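Local coordinates for putative Lipoprotein (Shewanella oneidensis, PDB 3U24) that is of unknown function but binds zinc and calcium and is probably related to metallopeptidases, at residues V320-V323 and R324-I327; M448-E451 and E452-N456. All coordinates share one frame; numbering follows the deposited sequence.

Contact 1 of 2, residues V320-V323 and R324-I327; sequences VSEV and RKQI. With ZN (zinc ion), chain J.
Arg324 N donates to Val320 O over 3.0 Å, and the bonds Lys325 N to Ser321 O, Gln326 N to Glu322 O and Ile327 N to Val323 O repeat this i to i+4 step, so the eight residues form one run of alpha-helix near the start of helix 319-337. The side chains on this run face two different surroundings. Val320, Val323 and Ile327 line the face turned to strand 376-379. There Val323 CG1 meets Ile327 CD1 at 4.1 Å, and both side chains lie on Tyr377. Val320 CG1 lies over one face of the Arg324 guanidinium, 3.7 Å from Arg324 NH1. The two side chains run side by side and point the same way, and the arginine ends in a salt bridge with Glu352 of strand 349-352.

The polar face is built round Glu322. CG stands opposite the backbone N (chi1 177°), and the chain then bends at chi2, which swings the carboxylate back toward Gln326. Gln326 NE2 donates to Glu322 OE2 over 2.9 Å in a fairly straight bond (162°). The acceptor lies close to the amide plane, but the amide and carboxylate planes are turned 70° apart. The bond uses the anti lone pair of OE2. Asn406 of helix 401-409 donates to Gln326 OE1, which fixes the amide from its other end. A water gives a hydrogen bond to Glu322 OE1 and takes a weak one from Lys325 NZ. The lysine has a stronger partner in Glu329, one turn further on. Glu322 OE2 also binds the zinc ion, at a rather long 2.6 Å. Two waters bind the metal as well, the nearer one 2.3 Å from the zinc.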
# COMPACT_ATOMS: atom_id res chain seq x y z
N VAL A 320 23.81 -2.94 -5.33
CA VAL A 320 23.30 -1.75 -6.06
C VAL A 320 23.76 -1.79 -7.54
O VAL A 320 22.98 -1.61 -8.41
CB VAL A 320 23.70 -0.44 -5.34
CG1 VAL A 320 23.32 0.76 -6.18
CG2 VAL A 320 23.01 -0.37 -3.96
N SER A 321 25.03 -2.06 -7.80
CA SER A 321 25.52 -2.29 -9.15
C SER A 321 24.82 -3.41 -9.89
O SER A 321 24.64 -3.31 -11.11
CB SER A 321 26.99 -2.67 -9.10
OG SER A 321 27.72 -1.53 -8.78
N GLU A 322 24.45 -4.50 -9.18
CA GLU A 322 23.79 -5.61 -9.88
C GLU A 322 22.44 -5.11 -10.36
O GLU A 322 22.02 -5.42 -11.49
CB GLU A 322 23.66 -6.87 -9.00
CG GLU A 322 22.92 -8.07 -9.62
CD GLU A 322 23.57 -8.60 -10.91
OE1 GLU A 322 24.80 -8.52 -11.03
OE2 GLU A 322 22.85 -9.07 -11.84
N VAL A 323 21.81 -4.28 -9.53
CA VAL A 323 20.55 -3.68 -9.91
C VAL A 323 20.69 -2.79 -11.12
O VAL A 323 19.87 -2.90 -12.04
CB VAL A 323 19.86 -2.92 -8.75
CG1 VAL A 323 18.54 -2.35 -9.24
CG2 VAL A 323 19.59 -3.85 -7.56
N ARG A 324 21.70 -1.92 -11.14
CA ARG A 324 21.91 -1.03 -12.30
C ARG A 324 22.19 -1.82 -13.57
O ARG A 324 21.77 -1.44 -14.66
CB ARG A 324 23.12 -0.11 -12.11
CG ARG A 324 22.98 0.99 -11.10
CD ARG A 324 23.98 2.14 -11.33
NE ARG A 324 23.63 3.19 -10.40
CZ ARG A 324 24.17 3.36 -9.20
NH1 ARG A 324 25.18 2.60 -8.78
NH2 ARG A 324 23.71 4.32 -8.42
N LYS A 325 22.93 -2.90 -13.44
CA LYS A 325 23.23 -3.76 -14.59
C LYS A 325 21.95 -4.45 -15.13
O LYS A 325 21.75 -4.56 -16.37
CB LYS A 325 24.30 -4.77 -14.16
CG LYS A 325 24.75 -5.80 -15.18
CD LYS A 325 25.81 -6.73 -14.59
CE LYS A 325 26.20 -7.84 -15.57
NZ LYS A 325 25.06 -8.77 -15.85
N GLN A 326 21.05 -4.84 -14.22
CA GLN A 326 19.86 -5.63 -14.60
C GLN A 326 18.82 -4.82 -15.35
O GLN A 326 18.19 -5.32 -16.28
CB GLN A 326 19.21 -6.31 -13.40
CG GLN A 326 19.95 -7.56 -13.00
CD GLN A 326 19.26 -8.34 -11.90
OE1 GLN A 326 18.07 -8.13 -11.62
NE2 GLN A 326 20.01 -9.23 -11.27
N ILE A 327 18.65 -3.56 -14.98
CA ILE A 327 17.58 -2.80 -15.57
C ILE A 327 17.72 -2.72 -17.11
O ILE A 327 16.73 -3.01 -17.81
CB ILE A 327 17.39 -1.45 -14.85
CG1 ILE A 327 16.83 -1.74 -13.46
CG2 ILE A 327 16.38 -0.57 -15.61
CD1 ILE A 327 16.83 -0.55 -12.55
ZN ZN J . 23.39 -10.79 -13.71
O HOH W 1 26.00 -9.94 -12.78
O HOH W 2 24.60 -12.15 -12.28
O HOH W 3 21.20 -12.07 -14.14

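Contact 2 of 2, residues M448-E451 and E452-N456; sequences MMLE and EGYGN
Met448 O accepts from Glu452 N at 2.9 Å in an i to i+4 bond at the end of helix 435-451. The chain then leaves the helix through a Schellman motif. Gly453 takes a positive phi of 109°, where a CB would be jammed against the carbonyl of Glu452. Tyr454 N reaches back to Met449 O over 2.9 Å, and Gly453 N bonds to Leu450 O. This second donor sits well above the carbonyl plane and not on a lone pair.

The tight part lies round Tyr454. Tyr454 CB comes 3.1 Å from Met449 O and packs 4.1 Å from Met449 CB, a selenomethionine in the model. A chi1 of -174° then carries the ring away from the helix end. Leu450 CD2 comes to the ring edge, near its plane, 4.2 Å from Tyr454 CD2. A water beside this cluster donates to Leu450 O and Tyr454 O, bridging the turn.

The side of Glu451 and Glu452 is more open. One water donates to both Glu451 OE1 and Glu452 OE2, joining two carboxylates that do not touch. Glu451 itself is anchored by Arg535 and Tyr532 of helix 523-542. The stem of Glu452 meets selenomethionine Met448, whose SE lies 4.0 Å from Glu452 CG.

The turn leads toward helix 459-485, whose Met461, Trp462 and Tyr465 pack on Leu450. Helix 319-337 lies against Met449 and Tyr454, with Phe333 edge-to-face to the tyrosine ring, while Tyr454 OH bonds to Gln403 of helix 401-409.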
# COMPACT_ATOMS: atom_id res chain seq x y z
N MSE A 448 4.04 -12.98 -16.64
CA MSE A 448 4.07 -12.72 -18.09
C MSE A 448 5.52 -12.77 -18.60
O MSE A 448 5.77 -13.41 -19.58
CB MSE A 448 3.42 -11.37 -18.39
CG MSE A 448 3.36 -11.00 -19.85
SE MSE A 448 5.00 -10.06 -20.34
CE MSE A 448 4.72 -8.39 -19.32
N MSE A 449 6.46 -12.10 -17.93
CA MSE A 449 7.88 -12.16 -18.39
C MSE A 449 8.45 -13.58 -18.46
O MSE A 449 9.13 -13.91 -19.42
CB MSE A 449 8.80 -11.33 -17.50
CG MSE A 449 8.52 -9.86 -17.59
SE MSE A 449 9.29 -9.07 -19.21
CE MSE A 449 11.11 -8.69 -18.45
N LEU A 450 8.19 -14.39 -17.44
CA LEU A 450 8.65 -15.76 -17.45
C LEU A 450 7.94 -16.55 -18.54
O LEU A 450 8.59 -17.32 -19.27
CB LEU A 450 8.45 -16.46 -16.10
CG LEU A 450 9.28 -16.03 -14.89
CD1 LEU A 450 9.03 -17.00 -13.72
CD2 LEU A 450 10.73 -16.04 -15.20
N GLU A 451 6.63 -16.37 -18.66
CA GLU A 451 5.89 -17.07 -19.73
C GLU A 451 6.44 -16.74 -21.11
O GLU A 451 6.43 -17.61 -21.99
CB GLU A 451 4.38 -16.76 -19.72
CG GLU A 451 3.61 -17.31 -18.52
CD GLU A 451 2.13 -16.99 -18.54
OE1 GLU A 451 1.70 -16.11 -19.34
OE2 GLU A 451 1.37 -17.63 -17.76
N GLU A 452 6.91 -15.50 -21.28
CA GLU A 452 7.44 -15.04 -22.59
C GLU A 452 8.90 -15.43 -22.78
O GLU A 452 9.52 -15.07 -23.78
CB GLU A 452 7.31 -13.51 -22.76
CG GLU A 452 5.91 -12.99 -22.93
CD GLU A 452 5.15 -13.70 -24.04
OE1 GLU A 452 5.64 -13.68 -25.21
OE2 GLU A 452 4.07 -14.28 -23.75
N GLY A 453 9.46 -16.13 -21.80
CA GLY A 453 10.78 -16.70 -21.98
C GLY A 453 11.88 -16.06 -21.18
O GLY A 453 13.03 -16.39 -21.42
N TYR A 454 11.57 -15.15 -20.25
CA TYR A 454 12.62 -14.58 -19.43
C TYR A 454 13.30 -15.68 -18.57
O TYR A 454 12.63 -16.45 -17.86
CB TYR A 454 12.11 -13.45 -18.56
CG TYR A 454 13.24 -12.79 -17.83
CD1 TYR A 454 13.99 -11.80 -18.42
CD2 TYR A 454 13.60 -13.21 -16.54
CE1 TYR A 454 15.06 -11.21 -17.76
CE2 TYR A 454 14.65 -12.63 -15.87
CZ TYR A 454 15.38 -11.65 -16.48
OH TYR A 454 16.43 -11.11 -15.79
N GLY A 455 14.63 -15.72 -18.65
CA GLY A 455 15.44 -16.76 -18.03
C GLY A 455 15.36 -18.08 -18.77
O GLY A 455 15.84 -19.12 -18.27
N ASN A 456 14.73 -18.07 -19.93
CA ASN A 456 14.67 -19.22 -20.80
C ASN A 456 14.13 -20.50 -20.16
O ASN A 456 14.68 -21.58 -20.35
CB ASN A 456 16.05 -19.47 -21.42
CG ASN A 456 15.97 -20.37 -22.65
OD1 ASN A 456 16.72 -21.34 -22.76
ND2 ASN A 456 15.05 -20.06 -23.56
O HOH W 4 10.91 -18.49 -18.61
O HOH W 5 2.52 -14.34 -21.38

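Along the chain, contact 1 comes first, within helix 319-337, and contact 2 follows at the end of helix 435-451. They are in series and neither nest nor cross. Neither closes a long loop: contact 1 is a stretch of helix, and contact 2 turns the chain toward helix 459-485. Their centres are 19 Å apart, and their nearest atoms come within about 5 Å without touching. Helix 401-409 lies by both contacts and so links them. That helix supplies His408, and helix 435-451 supplies Glu439, to a zinc site that also includes His414.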